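Local coordinates for 3-dehydroquinate dehydratase (Enterococcus faecalis, PDB 4PH6), which catalyses the cis-dehydration of 3-dehydroquinate to 3-dehydroshikimate through an imine intermediate, the third step of the chorismate pathway, at residues A159-R162 with Q163-M166; N192-Y195 with T196-S200. All coordinates share one frame; numbering follows the deposited sequence.

Contact 1: A159-R162 with Q163-M166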
loop_
_atom_site.group_PDB
_atom_site.type_symbol
_atom_site.label_atom_id
_atom_site.label_comp_id
_atom_site.label_asym_id
_atom_site.label_seq_id
_atom_site.Cartn_x
_atom_site.Cartn_y
_atom_site.Cartn_z
ATOM N N ALA A 159 -13.981 13.639 11.285
ATOM C CA ALA A 159 -14.591 14.391 12.361
ATOM C C ALA A 159 -14.036 13.936 13.699
ATOM O O ALA A 159 -13.793 14.759 14.582
ATOM C CB ALA A 159 -16.122 14.251 12.334
ATOM N N ARG A 160 -13.829 12.629 13.846
ATOM C CA ARG A 160 -13.291 12.111 15.095
ATOM C C ARG A 160 -11.852 12.562 15.287
ATOM O O ARG A 160 -11.468 12.954 16.386
ATOM C CB ARG A 160 -13.399 10.592 15.151
ATOM C CG ARG A 160 -14.838 10.115 15.275
ATOM C CD ARG A 160 -14.917 8.625 15.495
ATOM N NE ARG A 160 -16.288 8.132 15.369
ATOM C CZ ARG A 160 -16.639 6.851 15.491
ATOM N NH1 ARG A 160 -15.726 5.925 15.746
ATOM N NH2 ARG A 160 -17.906 6.498 15.336
ATOM N N LEU A 161 -11.060 12.533 14.220
ATOM C CA LEU A 161 -9.679 12.980 14.322
ATOM C C LEU A 161 -9.663 14.472 14.655
ATOM O O LEU A 161 -8.826 14.937 15.427
ATOM C CB LEU A 161 -8.906 12.691 13.024
ATOM C CG LEU A 161 -8.588 11.212 12.785
ATOM C CD1 LEU A 161 -8.078 10.970 11.371
ATOM C CD2 LEU A 161 -7.589 10.670 13.825
ATOM N N ARG A 162 -10.598 15.217 14.085
ATOM C CA ARG A 162 -10.652 16.652 14.328
ATOM C C ARG A 162 -11.093 16.975 15.754
ATOM O O ARG A 162 -10.649 17.970 16.319
ATOM C CB ARG A 162 -11.598 17.342 13.337
ATOM C CG ARG A 162 -11.057 17.477 11.914
ATOM C CD ARG A 162 -12.066 18.194 11.053
ATOM N NE ARG A 162 -12.172 19.597 11.439
ATOM C CZ ARG A 162 -13.184 20.383 11.107
ATOM N NH1 ARG A 162 -14.206 19.895 10.408
ATOM N NH2 ARG A 162 -13.181 21.644 11.496
ATOM N N GLN A 163 -11.962 16.146 16.330
ATOM C CA GLN A 163 -12.422 16.371 17.704
ATOM C C GLN A 163 -11.298 16.105 18.718
ATOM O O GLN A 163 -11.223 16.775 19.744
ATOM C CB GLN A 163 -13.650 15.503 18.028
ATOM C CG GLN A 163 -14.929 15.825 17.212
ATOM C CD GLN A 163 -15.888 16.777 17.940
ATOM O OE1 GLN A 163 -15.627 17.181 19.095
ATOM N NE2 GLN A 163 -17.002 17.141 17.272
ATOM N N MET A 164 -10.429 15.133 18.431
ATOM C CA MET A 164 -9.283 14.867 19.288
ATOM C C MET A 164 -8.340 16.056 19.322
ATOM O O MET A 164 -7.874 16.453 20.388
ATOM C CB MET A 164 -8.517 13.630 18.815
ATOM C CG MET A 164 -9.345 12.358 18.789
ATOM S SD MET A 164 -8.401 10.970 18.132
ATOM C CE MET A 164 -9.715 9.941 17.485
ATOM N N GLN A 165 -8.051 16.607 18.146
ATOM C CA GLN A 165 -7.193 17.773 18.048
ATOM C C GLN A 165 -7.823 18.941 18.834
ATOM O O GLN A 165 -7.120 19.667 19.542
ATOM C CB GLN A 165 -6.944 18.146 16.574
ATOM C CG GLN A 165 -5.910 19.277 16.333
ATOM C CD GLN A 165 -5.623 19.519 14.846
ATOM O OE1 GLN A 165 -4.709 18.930 14.273
ATOM N NE2 GLN A 165 -6.417 20.371 14.220
ATOM N N MET A 166 -9.146 19.087 18.744
ATOM C CA MET A 166 -9.855 20.139 19.478
ATOM C C MET A 166 -9.757 19.958 20.987
ATOM O O MET A 166 -9.842 20.928 21.741
ATOM C CB MET A 166 -11.335 20.183 19.082
ATOM C CG MET A 166 -11.606 20.715 17.688
ATOM S SD MET A 166 -13.334 20.551 17.197
ATOM C CE MET A 166 -13.240 21.228 15.546
#

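Contact 2: N192-Y195 with T196-S200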
loop_
_atom_site.group_PDB
_atom_site.type_symbol
_atom_site.label_atom_id
_atom_site.label_comp_id
_atom_site.label_asym_id
_atom_site.label_seq_id
_atom_site.Cartn_x
_atom_site.Cartn_y
_atom_site.Cartn_z
ATOM N N ASN A 192 -5.629 11.048 4.513
ATOM C CA ASN A 192 -5.076 12.076 3.623
ATOM C C ASN A 192 -5.779 13.437 3.772
ATOM O O ASN A 192 -5.120 14.454 3.917
ATOM C CB ASN A 192 -5.134 11.626 2.153
ATOM C CG ASN A 192 -4.426 12.613 1.211
ATOM O OD1 ASN A 192 -3.209 12.818 1.300
ATOM N ND2 ASN A 192 -5.186 13.220 0.305
ATOM N N GLU A 193 -7.111 13.443 3.740
ATOM C CA GLU A 193 -7.882 14.674 3.937
ATOM C C GLU A 193 -7.572 15.364 5.275
ATOM O O GLU A 193 -7.290 16.561 5.308
ATOM C CB GLU A 193 -9.379 14.386 3.852
ATOM C CG GLU A 193 -10.258 15.586 4.230
ATOM C CD GLU A 193 -11.736 15.266 4.152
ATOM O OE1 GLU A 193 -12.083 14.140 3.738
ATOM O OE2 GLU A 193 -12.559 16.145 4.495
ATOM N N MET A 194 -7.626 14.611 6.372
ATOM C CA MET A 194 -7.304 15.162 7.692
ATOM C C MET A 194 -5.931 15.817 7.705
ATOM O O MET A 194 -5.771 16.965 8.139
ATOM C CB MET A 194 -7.355 14.074 8.777
ATOM C CG MET A 194 -6.980 14.573 10.174
ATOM S SD MET A 194 -8.202 15.735 10.843
ATOM C CE MET A 194 -7.304 16.437 12.222
ATOM N N TYR A 195 -4.941 15.083 7.223
ATOM C CA TYR A 195 -3.558 15.530 7.246
ATOM C C TYR A 195 -3.335 16.770 6.393
ATOM O O TYR A 195 -2.604 17.677 6.783
ATOM C CB TYR A 195 -2.641 14.403 6.768
ATOM C CG TYR A 195 -1.180 14.777 6.686
ATOM C CD1 TYR A 195 -0.346 14.680 7.798
ATOM C CD2 TYR A 195 -0.631 15.225 5.495
ATOM C CE1 TYR A 195 0.987 15.011 7.717
ATOM C CE2 TYR A 195 0.706 15.570 5.408
ATOM C CZ TYR A 195 1.508 15.458 6.517
ATOM O OH TYR A 195 2.836 15.796 6.413
ATOM N N THR A 196 -3.957 16.820 5.219
ATOM C CA THR A 196 -3.674 17.926 4.321
ATOM C C THR A 196 -4.446 19.192 4.734
ATOM O O THR A 196 -3.951 20.302 4.568
ATOM C CB THR A 196 -3.995 17.562 2.842
ATOM O OG1 THR A 196 -5.379 17.228 2.703
ATOM C CG2 THR A 196 -3.161 16.371 2.391
ATOM N N HIS A 197 -5.631 19.023 5.313
ATOM C CA HIS A 197 -6.541 20.148 5.472
ATOM C C HIS A 197 -6.830 20.636 6.906
ATOM O O HIS A 197 -7.183 21.795 7.086
ATOM C CB HIS A 197 -7.861 19.804 4.778
ATOM C CG HIS A 197 -7.771 19.824 3.287
ATOM N ND1 HIS A 197 -7.941 18.693 2.510
ATOM C CD2 HIS A 197 -7.503 20.832 2.420
ATOM C CE1 HIS A 197 -7.795 19.007 1.238
ATOM N NE2 HIS A 197 -7.523 20.301 1.155
ATOM N N TYR A 198 -6.683 19.785 7.919
ATOM C CA TYR A 198 -7.128 20.155 9.274
ATOM C C TYR A 198 -6.085 19.956 10.381
ATOM O O TYR A 198 -6.182 20.539 11.460
ATOM C CB TYR A 198 -8.375 19.350 9.656
ATOM C CG TYR A 198 -9.552 19.476 8.710
ATOM C CD1 TYR A 198 -9.841 18.475 7.790
ATOM C CD2 TYR A 198 -10.384 20.588 8.749
ATOM C CE1 TYR A 198 -10.921 18.585 6.928
ATOM C CE2 TYR A 198 -11.466 20.705 7.892
ATOM C CZ TYR A 198 -11.729 19.700 6.987
ATOM O OH TYR A 198 -12.805 19.816 6.144
ATOM N N ALA A 199 -5.115 19.093 10.125
ATOM C CA ALA A 199 -4.166 18.676 11.142
ATOM C C ALA A 199 -3.061 19.709 11.380
ATOM O O ALA A 199 -2.416 20.169 10.442
ATOM C CB ALA A 199 -3.557 17.321 10.741
ATOM N N SER A 200 -2.846 20.082 12.630
ATOM C CA SER A 200 -1.665 20.880 12.953
ATOM C C SER A 200 -0.906 20.186 14.070
ATOM O O SER A 200 0.060 20.723 14.605
ATOM C CB SER A 200 -2.030 22.324 13.341
ATOM O OG SER A 200 -2.756 22.366 14.548
#

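Contact 1: A159-R162 with Q163-M166
Successive i to i+4 backbone bonds tie Ala159-Arg162 to Gln163-Met166 over the last turns of helix 154-166. Gln163 N bonds to Ala159 O at 2.9 Å, and the amides of Met164, Gln165 and Met166 bond in turn to the carbonyls of Arg160, Leu161 and Arg162. The straightest of the four is Gln165 N to Leu161 O, with an N-H...O angle of 165°. Gln163 N also makes a weak bond to Arg160 O.

Among side-chain polar groups, Arg160 NE forms a salt bridge with Glu156, and its NH1 bonds Asn145 of strand 140-147.

Apolar contacts lie on the buried side. Met164 holds CG anti to its carbonyl carbon (chi1 -59°) and then runs extended, which carries CG, SD and CE back past Arg160 O. Its methyl CE ends 4.3 Å from Leu161 CD2 and 4.4 Å from Arg160 CB. Leu161 and Met164 both pack on Cys172 of strand 171-176, and Met164 also touches Leu143 and Asn145 of strand 140-147.

On the outer side, Met166 points its extended chain back along the helix. Its CG passes 3.2 Å from Arg162 O, and its CE lies 4.1 Å from Arg162 NH2, set obliquely to the guanidinium.

The side chain of Met164 comes within about 6 Å of that of Lys173, the predicted Schiff-base lysine. Helix 154-166 links the parallel, adjacent strands 140-147 and 171-176 and packs on both, the beta-alpha-beta unit repeated around the (beta/alpha)8 barrel of type I dehydroquinases.

Contact 2: N192-Y195 with T196-S200
Met194 O receives two amides, Tyr198 N and Ala199 N, each at 3.0 Å, where helix 181-197 of the (beta/alpha)8 barrel comes to its C-terminal end. The two donors reach this carbonyl from opposite faces of its plane. The Tyr198 bond spans four residues, as in the helix, whereas the Ala199 bond spans five as the chain turns away. Ala199 CB points back at the last turn and lies 3.9 Å from Tyr195 CA.

The Met194 side chain lies against Tyr198 and Ala199. Its chain bends at chi2 (67°), which brings SD to 3.8 Å from Tyr198 CB and CE to 4.1 Å from Ala199 CB. The sulfur lies oblique to the Tyr198 ring, 5.5 Å from its centroid, in a Met-aromatic contact. Glu193 crosses the same ring obliquely, its OE2 in plane at the edge and 3.8 Å from CE1.

Asn192 O is doubly gripped as well, by the amide and the hydroxyl of Thr196. With OG1 between the backbone N and carbonyl carbon (chi1 60°), the hydroxyl turns back along the helix and donates to Asn192 O at 3.0 Å, 30° out of the carbonyl plane.

Farther out, helix 154-166 lies against this turn: Met194 packs on Leu161 and Arg162, and Gln154 hydrogen-bonds the other carboxylate oxygen of Glu193. Met194 and Tyr195 also touch Ile203 of strand 203-207. At the dimer interface, Asn192 ND2 is hydrogen-bonded to Thr182 OG1 of the second subunit.

Overall arrangement
From the N terminus, contact 1 comes first, in the closing turns of helix 154-166. The chain then passes through strand 171-176 into helix 181-197, whose end holds contact 2 before strand 203-207 begins. Each contact is local, closing no long loop, and the two follow in series without nesting or crossing. The centres of contact 1 and contact 2 lie about 11 Å apart, and the two meet directly. The side-chain amide of Gln165 probably bonds both ways to the turn: OE1 with Ser200 N at 2.7 Å, NE2 with Tyr198 O at 2.8 Å. Thus the end of helix 154-166 is tied to the turn that follows helix 181-197, beside strand 171-176.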